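Local structure of L-glyceraldehyde 3-phosphate reductase (Clostridium beijerinckii, 6HG6) at residues 51-55 / 56-60; 194-198 / 199-203. The protein probably reduces aldehydes such as furfural with NADPH, as an aldo-keto reductase built on a TIM barrel. One frame throughout, in Å; residues are numbered along the deposited sequence.

Contact 1 (51-55 / 56-60); sequences TAFDN and GITHF
Ala52 O is gripped by two backbone amides at the end of helix 42-54: Ile57 N donates to it at 2.9 Å, and Asn55 N reaches it from the opposite face of the carbonyl plane. One residue on, Phe53 O takes Gly56 N at 3.0 Å, the donor lying well above the carbonyl plane. This pair of reversed bonds, with Gly56 at positive phi (87°) as the C-prime residue, is a Schellman motif. It stops the helix within the beta-alpha-beta unit of strand 28-31, helix 42-54 and strand 59-61, turning the chain into the second strand of the TIM barrel.

The reversal folds apolar groups back against the last helical turn. Ile57 CB lies 4.0 Å from Ala52 CB, while the Phe60 ring reaches the same methyl obliquely, with CZ 3.9 Å from Ala52 CB. Phe60 gets there because its CG stands anti to its own carbonyl carbon (chi1 -68°), which swings the ring back toward the helix; Phe77 meets this ring as well. On the Phe53 side, Ile57 O has no hydrogen-bond partner in the model, although it is buried. It receives a CA-H...O contact from Phe53 CA at 3.4 Å, and it also sits in the plane of the Phe53 ring, at the edge, 3.7 Å from Phe53 CD1.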
loop_
_atom_site.group_PDB
_atom_site.type_symbol
_atom_site.label_atom_id
_atom_site.label_comp_id
_atom_site.label_asym_id
_atom_site.label_seq_id
_atom_site.Cartn_x
_atom_site.Cartn_y
_atom_site.Cartn_z
ATOM N N THR A 51 16.369 0.601 -6.145
ATOM C CA THR A 51 16.297 2.015 -5.714
ATOM C C THR A 51 15.451 2.106 -4.442
ATOM O O THR A 51 15.888 2.759 -3.500
ATOM C CB THR A 51 15.745 2.922 -6.817
ATOM O OG1 THR A 51 16.610 2.748 -7.937
ATOM C CG2 THR A 51 15.702 4.360 -6.375
ATOM N N ALA A 52 14.316 1.421 -4.387
ATOM C CA ALA A 52 13.405 1.457 -3.237
ATOM C C ALA A 52 14.166 0.984 -1.984
ATOM O O ALA A 52 14.231 1.714 -0.979
ATOM C CB ALA A 52 12.213 0.594 -3.494
ATOM N N PHE A 53 14.761 -0.198 -2.064
ATOM C CA PHE A 53 15.453 -0.808 -0.904
ATOM C C PHE A 53 16.662 0.037 -0.515
ATOM O O PHE A 53 16.915 0.197 0.689
ATOM C CB PHE A 53 15.812 -2.262 -1.198
ATOM C CG PHE A 53 16.323 -3.038 -0.008
ATOM C CD1 PHE A 53 15.554 -3.123 1.133
ATOM C CD2 PHE A 53 17.518 -3.727 -0.066
ATOM C CE1 PHE A 53 16.020 -3.804 2.264
ATOM C CE2 PHE A 53 17.988 -4.420 1.041
ATOM C CZ PHE A 53 17.232 -4.461 2.201
ATOM N N ASP A 54 17.416 0.571 -1.480
ATOM C CA ASP A 54 18.618 1.374 -1.177
ATOM C C ASP A 54 18.239 2.626 -0.383
ATOM O O ASP A 54 19.131 3.184 0.237
ATOM C CB ASP A 54 19.373 1.766 -2.445
ATOM C CG ASP A 54 20.234 0.666 -3.034
ATOM O OD1 ASP A 54 20.355 -0.387 -2.421
ATOM O OD2 ASP A 54 20.867 0.950 -4.081
ATOM N N ASN A 55 16.981 3.083 -0.501
ATOM C CA ASN A 55 16.452 4.307 0.170
ATOM C C ASN A 55 15.630 3.935 1.405
ATOM O O ASN A 55 14.919 4.806 1.940
ATOM C CB ASN A 55 15.659 5.138 -0.833
ATOM C CG ASN A 55 16.615 5.820 -1.777
ATOM O OD1 ASN A 55 16.876 5.328 -2.879
ATOM N ND2 ASN A 55 17.264 6.852 -1.306
ATOM N N GLY A 56 15.723 2.679 1.848
ATOM C CA GLY A 56 15.110 2.211 3.106
ATOM C C GLY A 56 13.694 1.761 2.979
ATOM O O GLY A 56 13.110 1.419 4.012
ATOM N N ILE A 57 13.153 1.655 1.761
ATOM C CA ILE A 57 11.804 1.089 1.558
ATOM C C ILE A 57 11.929 -0.430 1.695
ATOM O O ILE A 57 12.498 -1.090 0.812
ATOM C CB ILE A 57 11.161 1.518 0.244
ATOM C CG1 ILE A 57 11.083 3.041 0.223
ATOM C CG2 ILE A 57 9.810 0.888 0.167
ATOM C CD1 ILE A 57 10.706 3.609 -1.140
ATOM N N THR A 58 11.397 -0.967 2.794
ATOM C CA THR A 58 11.541 -2.395 3.120
ATOM C C THR A 58 10.269 -3.151 2.780
ATOM O O THR A 58 10.235 -4.393 3.032
ATOM C CB THR A 58 11.871 -2.542 4.603
ATOM O OG1 THR A 58 10.859 -1.884 5.377
ATOM C CG2 THR A 58 13.219 -1.966 4.907
ATOM N N HIS A 59 9.224 -2.447 2.391
ATOM C CA HIS A 59 7.907 -3.075 2.169
ATOM C C HIS A 59 7.541 -2.979 0.698
ATOM O O HIS A 59 7.496 -1.859 0.166
ATOM C CB HIS A 59 6.873 -2.492 3.104
ATOM C CG HIS A 59 5.510 -3.000 2.839
ATOM N ND1 HIS A 59 5.291 -4.339 2.456
ATOM C CD2 HIS A 59 4.295 -2.422 2.946
ATOM C CE1 HIS A 59 3.979 -4.507 2.300
ATOM N NE2 HIS A 59 3.348 -3.371 2.629
ATOM N N PHE A 60 7.366 -4.147 0.086
ATOM C CA PHE A 60 6.912 -4.346 -1.299
ATOM C C PHE A 60 5.509 -4.933 -1.237
ATOM O O PHE A 60 5.311 -6.009 -0.639
ATOM C CB PHE A 60 7.896 -5.215 -2.088
ATOM C CG PHE A 60 9.202 -4.508 -2.304
ATOM C CD1 PHE A 60 10.191 -4.588 -1.345
ATOM C CD2 PHE A 60 9.420 -3.702 -3.407
ATOM C CE1 PHE A 60 11.385 -3.904 -1.505
ATOM C CE2 PHE A 60 10.612 -3.008 -3.569
ATOM C CZ PHE A 60 11.605 -3.126 -2.626
#

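Contact 2 (194-198 / 199-203); sequences NRYSI and FDRTI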
loop_
_atom_site.group_PDB
_atom_site.type_symbol
_atom_site.label_atom_id
_atom_site.label_comp_id
_atom_site.label_asym_id
_atom_site.label_seq_id
_atom_site.Cartn_x
_atom_site.Cartn_y
_atom_site.Cartn_z
ATOM N N ASN A 194 -6.086 0.983 2.473
ATOM C CA ASN A 194 -7.231 1.770 1.975
ATOM C C ASN A 194 -6.766 2.938 1.104
ATOM O O ASN A 194 -5.687 3.492 1.325
ATOM C CB ASN A 194 -8.137 2.266 3.102
ATOM C CG ASN A 194 -8.839 1.178 3.879
ATOM O OD1 ASN A 194 -8.186 0.474 4.642
ATOM N ND2 ASN A 194 -10.148 1.023 3.664
ATOM N N ARG A 195 -7.595 3.296 0.143
ATOM C CA ARG A 195 -7.343 4.457 -0.739
ATOM C C ARG A 195 -7.514 5.706 0.113
ATOM O O ARG A 195 -8.518 5.790 0.816
ATOM C CB ARG A 195 -8.327 4.491 -1.916
ATOM C CG ARG A 195 -7.938 5.473 -3.016
ATOM C CD ARG A 195 -8.791 5.397 -4.299
ATOM N NE ARG A 195 -8.856 4.045 -4.847
ATOM C CZ ARG A 195 -9.816 3.141 -4.590
ATOM N NH1 ARG A 195 -10.839 3.434 -3.792
ATOM N NH2 ARG A 195 -9.732 1.929 -5.119
ATOM N N TYR A 196 -6.557 6.624 0.040
ATOM C CA TYR A 196 -6.601 7.896 0.803
ATOM C C TYR A 196 -5.751 8.941 0.115
ATOM O O TYR A 196 -4.601 8.633 -0.200
ATOM C CB TYR A 196 -6.098 7.649 2.224
ATOM C CG TYR A 196 -6.318 8.758 3.216
ATOM C CD1 TYR A 196 -7.486 9.505 3.247
ATOM C CD2 TYR A 196 -5.359 9.050 4.177
ATOM C CE1 TYR A 196 -7.670 10.531 4.174
ATOM C CE2 TYR A 196 -5.554 10.027 5.137
ATOM C CZ TYR A 196 -6.710 10.780 5.146
ATOM O OH TYR A 196 -6.867 11.762 6.089
ATOM N N SER A 197 -6.316 10.111 -0.131
ATOM C CA SER A 197 -5.579 11.246 -0.727
ATOM C C SER A 197 -6.261 12.536 -0.311
ATOM O O SER A 197 -7.377 12.495 0.203
ATOM C CB SER A 197 -5.542 11.170 -2.221
ATOM O OG SER A 197 -6.844 11.390 -2.725
ATOM N N ILE A 198 -5.633 13.648 -0.622
ATOM C CA ILE A 198 -6.296 14.965 -0.450
ATOM C C ILE A 198 -7.667 14.947 -1.150
ATOM O O ILE A 198 -8.595 15.579 -0.608
ATOM C CB ILE A 198 -5.367 16.071 -0.962
ATOM C CG1 ILE A 198 -4.194 16.229 0.012
ATOM C CG2 ILE A 198 -6.122 17.365 -1.170
ATOM C CD1 ILE A 198 -3.126 17.182 -0.447
ATOM N N PHE A 199 -7.811 14.255 -2.293
ATOM C CA PHE A 199 -9.072 14.217 -3.088
ATOM C C PHE A 199 -9.983 13.027 -2.737
ATOM O O PHE A 199 -11.145 13.002 -3.223
ATOM C CB PHE A 199 -8.761 14.232 -4.582
ATOM C CG PHE A 199 -8.317 15.572 -5.092
ATOM C CD1 PHE A 199 -9.033 16.710 -4.786
ATOM C CD2 PHE A 199 -7.166 15.692 -5.851
ATOM C CE1 PHE A 199 -8.634 17.948 -5.262
ATOM C CE2 PHE A 199 -6.767 16.932 -6.332
ATOM C CZ PHE A 199 -7.476 18.062 -5.999
ATOM N N ASP A 200 -9.554 12.107 -1.890
ATOM C CA ASP A 200 -10.396 10.955 -1.507
ATOM C C ASP A 200 -10.385 10.807 0.011
ATOM O O ASP A 200 -9.442 10.211 0.551
ATOM C CB ASP A 200 -9.959 9.685 -2.228
ATOM C CG ASP A 200 -10.936 8.557 -2.001
ATOM O OD1 ASP A 200 -11.818 8.698 -1.131
ATOM O OD2 ASP A 200 -10.815 7.553 -2.705
ATOM N N ARG A 201 -11.444 11.292 0.647
ATOM C CA ARG A 201 -11.576 11.300 2.121
ATOM C C ARG A 201 -12.434 10.138 2.602
ATOM O O ARG A 201 -12.964 10.228 3.729
ATOM C CB ARG A 201 -12.197 12.632 2.539
ATOM C CG ARG A 201 -11.433 13.843 2.032
ATOM C CD ARG A 201 -9.938 13.818 2.337
ATOM N NE ARG A 201 -9.351 15.122 2.028
ATOM C CZ ARG A 201 -9.249 16.164 2.857
ATOM N NH1 ARG A 201 -8.719 17.285 2.410
ATOM N NH2 ARG A 201 -9.672 16.113 4.109
ATOM N N THR A 202 -12.642 9.110 1.779
ATOM C CA THR A 202 -13.523 7.977 2.128
ATOM C C THR A 202 -13.240 7.472 3.548
ATOM O O THR A 202 -14.219 7.337 4.315
ATOM C CB THR A 202 -13.421 6.823 1.121
ATOM O OG1 THR A 202 -13.846 7.362 -0.121
ATOM C CG2 THR A 202 -14.298 5.636 1.487
ATOM N N ILE A 203 -11.984 7.252 3.914
ATOM C CA ILE A 203 -11.657 6.628 5.238
ATOM C C ILE A 203 -11.939 7.616 6.387
ATOM O O ILE A 203 -11.971 7.165 7.545
ATOM C CB ILE A 203 -10.218 6.055 5.291
ATOM C CG1 ILE A 203 -9.137 7.137 5.262
ATOM C CG2 ILE A 203 -9.983 5.011 4.209
ATOM C CD1 ILE A 203 -7.766 6.598 5.615
HETATM O O HOH W 1 -10.039 7.692 1.859
HETATM O O HOH W 2 -11.982 5.392 -1.974
#
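A tight beta turn and the side chains folded around it make up this local contact, where the chain leaves barrel strand 189-195 and doubles back toward the short, weakly bonded helix around 202-205. The turn is type I, from Ser197 to Asp200, closed by a single antiparallel bridge: Ser197 N donates to Asp200 O at 3.2 Å, nearly straight, and Asp200 N returns a bond to Ser197 O. Linking the strand end to Ile203, water 1 gives hydrogens to Arg195 O and Asp200 O and accepts from Ile203 N.

Ile203 lies across the Tyr196 ring, its CD1 over one face, 3.7 Å from the centroid in a CH-pi contact, while its CG2 branch rests 3.5 Å from Asn194 CB. The Tyr196 hydroxyl is hydrogen-bonded to Glu204 and Lys209.

Asp200 OD1 accepts from Thr202 N, which makes an Asx turn, and also takes the Thr202 OG1 hydroxyl on its syn lone pair at 2.6 Å. Asp200 OD2 touches Arg195 CD; Arg195 NH1 stays 4.3 Å from OD2, too far for a salt bridge, and water 2 spans the gap, accepting from NH1 and donating to OD2. Arg201, salt-bridged through NH1 to Asp326 and NH2 to Glu204, bends at chi2 (-51°) back to the turn, where NE donates to Ile198 O at 2.8 Å, 171° at the hydrogen; the oxygen lies in the guanidinium plane, while NE stands above the carbonyl plane.

In the fold
Both contacts belong to the same closed eight-stranded parallel barrel, on opposite sides of the chain's centre, with their centres about 24 Å apart and their nearest atoms about 10 Å apart. Contact 1 comes first along the chain, where helix 42-54 hands over to the second strand, 59-61; contact 2 follows much later, where the sixth strand, 189-195, runs out. One is therefore an entry into a barrel strand and the other an exit from one. The Schellman turn lies at the start of its strand, and residues 59-60 lead up to the NADPH-binding Asp61. Contact 2 sits at the cofactor end, just after NADPH-binding Gln193, with the Arg195 side chain about 5 Å from the bound NADPH.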